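Local coordinates for protein Sqt1 (Chaetomium thermophilum, PDB 4ZOY) that probably acts as a WD40-repeat beta-propeller chaperone that captures a nascent ribosomal protein during its translation and thereby serves ribosome biogenesis, at residues H189-A195 with T207-S213; V248-S254 with V266-Q272. All coordinates share one frame; numbering follows the deposited sequence.

How the contacts relate
Followed from the N terminus, the chain meets contact 1 first: residues 189-195 lead into strand 193-198, and the hairpin closes when strand 204-209 and the turn after it return as 207-213. Contact 2 repeats this plan one blade later, where 248-254 enters strand 252-257 and 266-272 comes back from strand 263-268. The two are in series, neither nested nor crossed, and each joins the first two strands of its own four-stranded blade. Their centres lie about 10 Å apart, and they touch directly: Thr-194 OG1 and Ser-209 O bond to the backbone of Leu-252, Glu-212 OE2 accepts a hydrogen bond from Gly-250 N, and Val-208 packs on Val-266. Successive propeller blades are thus tied together.

Contact 1 (H189-A195 with T207-S213); sequences HTGPCTA and TVSEDES
Both nitrogens of the His-189 imidazole are held by hydroxyls of the opposing segment. ND1 donates to Ser-213 OG at 2.8 Å, in the ring plane, and NE2 shares a hydrogen bond with Thr-207 OG1 at 2.7 Å. These two bonds at the ring edge fix the rotation of the imidazole, and Ser-209 CB lies over one of its faces. The Ser-213 hydroxyl in turn donates to Asp-211 OD1, on its syn lone pair. With CG between the backbone N and carbonyl carbon (chi1 84°), the Asp-211 carboxylate takes four bonds: OD1 receives Ser-213 N and OG, while OD2 receives Thr-190 OG1 on its anti lone pair (2.7 Å) and Thr-190 N from above the carboxylate plane (2.8 Å). This network resembles the Asp-His-Ser/Thr-Trp tetrad of WD40 repeats, but with Ser-213 relaying between Asp-211 and His-189, which bond directly in the classical form, and Tyr-217 bonded to Thr-207 in place of tryptophan. Thr-194 N donates to Val-208 O, Val-208 N to Ala-195 O, and a beta bulge shifts the register. Tyr-217 belongs to strand 214-218, Cys-193 and Thr-207 touch Trp-144 of strand 142-147, and Val-208 meets Leu-252 and Val-255 of strand 252-257.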
loop_
_atom_site.group_PDB
_atom_site.type_symbol
_atom_site.label_atom_id
_atom_site.label_comp_id
_atom_site.label_asym_id
_atom_site.label_seq_id
_atom_site.Cartn_x
_atom_site.Cartn_y
_atom_site.Cartn_z
ATOM N N HIS A 189 3.432 -15.069 12.724
ATOM C CA HIS A 189 4.601 -15.087 11.837
ATOM C C HIS A 189 5.867 -15.255 12.671
ATOM O O HIS A 189 5.935 -14.738 13.781
ATOM C CB HIS A 189 4.730 -13.801 11.019
ATOM C CG HIS A 189 3.583 -13.517 10.097
ATOM N ND1 HIS A 189 3.157 -14.392 9.123
ATOM C CD2 HIS A 189 2.820 -12.408 9.965
ATOM C CE1 HIS A 189 2.164 -13.842 8.442
ATOM N NE2 HIS A 189 1.944 -12.636 8.933
ATOM N N THR A 190 6.866 -15.944 12.124
ATOM C CA THR A 190 8.132 -16.166 12.835
ATOM C C THR A 190 9.299 -15.403 12.211
ATOM O O THR A 190 10.430 -15.484 12.692
ATOM C CB THR A 190 8.508 -17.671 12.893
ATOM O OG1 THR A 190 8.958 -18.117 11.607
ATOM C CG2 THR A 190 7.327 -18.508 13.336
ATOM N N GLY A 191 9.024 -14.678 11.133
ATOM C CA GLY A 191 9.990 -13.780 10.528
ATOM C C GLY A 191 9.283 -12.472 10.221
ATOM O O GLY A 191 8.079 -12.362 10.446
ATOM N N PRO A 192 10.018 -11.480 9.694
ATOM C CA PRO A 192 9.442 -10.160 9.405
ATOM C C PRO A 192 8.099 -10.231 8.682
ATOM O O PRO A 192 7.931 -10.993 7.728
ATOM C CB PRO A 192 10.497 -9.509 8.513
ATOM C CG PRO A 192 11.786 -10.124 8.990
ATOM C CD PRO A 192 11.451 -11.544 9.352
ATOM N N CYS A 193 7.141 -9.454 9.170
ATOM C CA CYS A 193 5.849 -9.336 8.513
ATOM C C CYS A 193 5.946 -8.252 7.447
ATOM O O CYS A 193 6.124 -7.070 7.758
ATOM C CB CYS A 193 4.757 -9.014 9.527
ATOM S SG CYS A 193 3.129 -8.818 8.761
ATOM N N THR A 194 5.855 -8.664 6.190
ATOM C CA THR A 194 6.236 -7.806 5.072
ATOM C C THR A 194 5.093 -6.983 4.494
ATOM O O THR A 194 5.328 -5.935 3.889
ATOM C CB THR A 194 6.832 -8.643 3.934
ATOM O OG1 THR A 194 5.955 -9.742 3.667
ATOM C CG2 THR A 194 8.192 -9.178 4.331
ATOM N N ALA A 195 3.859 -7.456 4.667
ATOM C CA ALA A 195 2.702 -6.779 4.087
ATOM C C ALA A 195 1.413 -7.208 4.755
ATOM O O ALA A 195 1.322 -8.310 5.311
ATOM C CB ALA A 195 2.607 -7.039 2.566
ATOM N N THR A 207 -2.099 -11.027 6.460
ATOM C CA THR A 207 -0.699 -10.607 6.505
ATOM C C THR A 207 0.228 -11.735 6.086
ATOM O O THR A 207 -0.089 -12.926 6.220
ATOM C CB THR A 207 -0.292 -10.086 7.898
ATOM O OG1 THR A 207 -0.299 -11.160 8.850
ATOM C CG2 THR A 207 -1.250 -8.985 8.356
ATOM N N VAL A 208 1.371 -11.342 5.547
ATOM C CA VAL A 208 2.350 -12.296 5.032
ATOM C C VAL A 208 3.730 -11.993 5.577
ATOM O O VAL A 208 3.978 -10.906 6.093
ATOM C CB VAL A 208 2.394 -12.286 3.497
ATOM C CG1 VAL A 208 1.086 -12.803 2.938
ATOM C CG2 VAL A 208 2.708 -10.881 2.963
ATOM N N SER A 209 4.628 -12.968 5.442
ATOM C CA SER A 209 5.936 -12.906 6.079
ATOM C C SER A 209 7.040 -13.473 5.200
ATOM O O SER A 209 6.792 -14.333 4.347
ATOM C CB SER A 209 5.894 -13.665 7.415
ATOM O OG SER A 209 7.174 -13.793 8.015
ATOM N N GLU A 210 8.254 -12.968 5.423
ATOM C CA GLU A 210 9.470 -13.553 4.857
ATOM C C GLU A 210 9.591 -15.044 5.166
ATOM O O GLU A 210 10.249 -15.771 4.431
ATOM C CB GLU A 210 10.712 -12.824 5.382
ATOM C CG GLU A 210 10.879 -11.429 4.830
ATOM C CD GLU A 210 12.153 -10.744 5.297
ATOM O OE1 GLU A 210 13.003 -11.402 5.936
ATOM O OE2 GLU A 210 12.288 -9.532 5.029
ATOM N N ASP A 211 8.957 -15.495 6.246
ATOM C CA ASP A 211 9.050 -16.898 6.660
ATOM C C ASP A 211 8.087 -17.802 5.880
ATOM O O ASP A 211 7.978 -18.997 6.166
ATOM C CB ASP A 211 8.821 -17.018 8.184
ATOM C CG ASP A 211 7.346 -17.078 8.583
ATOM O OD1 ASP A 211 6.440 -16.792 7.768
ATOM O OD2 ASP A 211 7.086 -17.421 9.757
ATOM N N GLU A 212 7.395 -17.200 4.905
ATOM C CA GLU A 212 6.532 -17.869 3.922
ATOM C C GLU A 212 5.106 -18.119 4.423
ATOM O O GLU A 212 4.296 -18.710 3.712
ATOM C CB GLU A 212 7.185 -19.176 3.426
ATOM C CG GLU A 212 8.550 -18.899 2.791
ATOM C CD GLU A 212 9.380 -20.133 2.492
ATOM O OE1 GLU A 212 8.804 -21.215 2.283
ATOM O OE2 GLU A 212 10.620 -19.998 2.430
ATOM N N SER A 213 4.777 -17.629 5.620
ATOM C CA SER A 213 3.421 -17.842 6.135
ATOM C C SER A 213 2.430 -16.727 5.774
ATOM O O SER A 213 2.801 -15.562 5.558
ATOM C CB SER A 213 3.438 -18.038 7.656
ATOM O OG SER A 213 3.968 -16.920 8.347
#

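Contact 2 (V248-S254 with V266-Q272)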
loop_
_atom_site.group_PDB
_atom_site.type_symbol
_atom_site.label_atom_id
_atom_site.label_comp_id
_atom_site.label_asym_id
_atom_site.label_seq_id
_atom_site.Cartn_x
_atom_site.Cartn_y
_atom_site.Cartn_z
ATOM N N VAL A 248 6.169 -20.775 -0.721
ATOM C CA VAL A 248 6.921 -20.010 -1.704
ATOM C C VAL A 248 8.333 -19.814 -1.180
ATOM O O VAL A 248 8.568 -18.984 -0.314
ATOM C CB VAL A 248 6.267 -18.640 -1.995
ATOM C CG1 VAL A 248 7.158 -17.803 -2.899
ATOM C CG2 VAL A 248 4.918 -18.835 -2.645
ATOM N N GLU A 249 9.275 -20.603 -1.692
ATOM C CA GLU A 249 10.641 -20.541 -1.189
ATOM C C GLU A 249 11.252 -19.159 -1.404
ATOM O O GLU A 249 11.269 -18.644 -2.527
ATOM C CB GLU A 249 11.513 -21.615 -1.857
ATOM C CG GLU A 249 12.925 -21.669 -1.300
ATOM C CD GLU A 249 13.695 -22.897 -1.759
ATOM O OE1 GLU A 249 13.415 -23.401 -2.868
ATOM O OE2 GLU A 249 14.576 -23.361 -1.002
ATOM N N GLY A 250 11.739 -18.565 -0.318
ATOM C CA GLY A 250 12.344 -17.250 -0.369
ATOM C C GLY A 250 11.459 -16.196 0.273
ATOM O O GLY A 250 11.902 -15.077 0.519
ATOM N N GLY A 251 10.205 -16.547 0.528
ATOM C CA GLY A 251 9.332 -15.668 1.294
ATOM C C GLY A 251 8.201 -14.987 0.542
ATOM O O GLY A 251 8.136 -14.991 -0.682
ATOM N N LEU A 252 7.290 -14.410 1.312
ATOM C CA LEU A 252 6.180 -13.625 0.765
ATOM C C LEU A 252 6.383 -12.140 1.055
ATOM O O LEU A 252 6.861 -11.777 2.128
ATOM C CB LEU A 252 4.846 -14.090 1.352
ATOM C CG LEU A 252 4.440 -15.522 1.000
ATOM C CD1 LEU A 252 3.188 -15.892 1.802
ATOM C CD2 LEU A 252 4.211 -15.713 -0.498
ATOM N N PHE A 253 5.985 -11.298 0.104
ATOM C CA PHE A 253 6.301 -9.871 0.147
ATOM C C PHE A 253 5.122 -8.960 -0.147
ATOM O O PHE A 253 5.209 -7.745 0.048
ATOM C CB PHE A 253 7.427 -9.570 -0.845
ATOM C CG PHE A 253 8.680 -10.353 -0.574
ATOM C CD1 PHE A 253 9.436 -10.081 0.554
ATOM C CD2 PHE A 253 9.075 -11.381 -1.415
ATOM C CE1 PHE A 253 10.585 -10.812 0.835
ATOM C CE2 PHE A 253 10.224 -12.110 -1.142
ATOM C CZ PHE A 253 10.974 -11.825 -0.016
ATOM N N SER A 254 4.023 -9.535 -0.627
ATOM C CA SER A 254 2.852 -8.731 -0.983
ATOM C C SER A 254 1.564 -9.518 -0.765
ATOM O O SER A 254 1.564 -10.754 -0.751
ATOM C CB SER A 254 2.949 -8.239 -2.435
ATOM O OG SER A 254 3.097 -9.337 -3.327
ATOM N N VAL A 266 -1.419 -13.748 -2.466
ATOM C CA VAL A 266 -0.119 -13.454 -1.863
ATOM C C VAL A 266 0.943 -13.563 -2.943
ATOM O O VAL A 266 0.833 -14.368 -3.862
ATOM C CB VAL A 266 0.237 -14.382 -0.673
ATOM C CG1 VAL A 266 -0.827 -14.265 0.410
ATOM C CG2 VAL A 266 0.373 -15.841 -1.116
ATOM N N GLY A 267 1.944 -12.704 -2.852
ATOM C CA GLY A 267 2.995 -12.663 -3.852
ATOM C C GLY A 267 4.332 -12.760 -3.169
ATOM O O GLY A 267 4.537 -12.228 -2.079
ATOM N N GLY A 268 5.260 -13.468 -3.800
ATOM C CA GLY A 268 6.536 -13.676 -3.160
ATOM C C GLY A 268 7.697 -13.904 -4.098
ATOM O O GLY A 268 7.679 -13.477 -5.242
ATOM N N ALA A 269 8.706 -14.588 -3.579
ATOM C CA ALA A 269 9.937 -14.831 -4.318
ATOM C C ALA A 269 9.700 -15.623 -5.602
ATOM O O ALA A 269 8.727 -16.372 -5.720
ATOM C CB ALA A 269 10.940 -15.559 -3.429
ATOM N N GLY A 270 10.590 -15.441 -6.575
ATOM C CA GLY A 270 10.552 -16.233 -7.792
ATOM C C GLY A 270 9.384 -15.944 -8.708
ATOM O O GLY A 270 9.104 -16.699 -9.641
ATOM N N GLY A 271 8.683 -14.848 -8.444
ATOM C CA GLY A 271 7.524 -14.494 -9.240
ATOM C C GLY A 271 6.252 -15.229 -8.837
ATOM O O GLY A 271 5.255 -15.163 -9.552
ATOM N N GLN A 272 6.286 -15.919 -7.701
ATOM C CA GLN A 272 5.155 -16.774 -7.348
ATOM C C GLN A 272 4.006 -15.995 -6.735
ATOM O O GLN A 272 4.211 -15.060 -5.953
ATOM C CB GLN A 272 5.580 -17.871 -6.388
ATOM C CG GLN A 272 6.511 -18.898 -7.025
ATOM C CD GLN A 272 6.598 -20.169 -6.210
ATOM O OE1 GLN A 272 5.652 -20.963 -6.174
ATOM N NE2 GLN A 272 7.723 -20.363 -5.541
HETATM O O HOH W 1 10.235 -19.166 -5.112
HETATM O O HOH W 2 8.608 -22.313 -4.066
#
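A first torsion of 173° carries Val-248 CG1 away from its own backbone N and against Ala-269, whose carbonyl O it meets at 3.5 Å. From the other segment Gln-272, its CG opposite the carbonyl carbon (chi1 -68°) and its chain extended beyond, runs antiparallel alongside Val-248 and brings NE2 to 3.7 Å from Val-248 CG1. The amide nitrogen then works through water. One water accepts from Gln-272 NE2 (2.8 Å) and donates to Glu-249 O and, weakly, to Ala-269 O; a second accepts from both NE2 and Glu-249 N. An alanine in place of Gln-272 would probably leave these two waters without their shared donor and uncover part of the Val-248 methyls.

Such a junction illustrates how a propeller blade is built, for strands 252-257 and 263-268 are neighbours in one four-stranded antiparallel sheet, and they pair through a classic beta bulge. Phe-253 N (2.8 Å, 177° at the hydrogen) and Ser-254 N (3.1 Å) both donate to Gly-267 O, the former in the carbonyl plane and the latter tilted from it. Glycines permit the close approach: a side chain on Gly-267 would collide with Ser-254 OG, which bonds Ile-331 O of the next blade, and one on Gly-268 with Gly-251 O and Leu-252 CD2. Ala-269 N donates to Gly-251 O at 3.0 Å. The edge of the Phe-253 ring looks toward that same nitrogen, and Leu-252 CD2 rests on Val-266 CG2 at 3.9 Å.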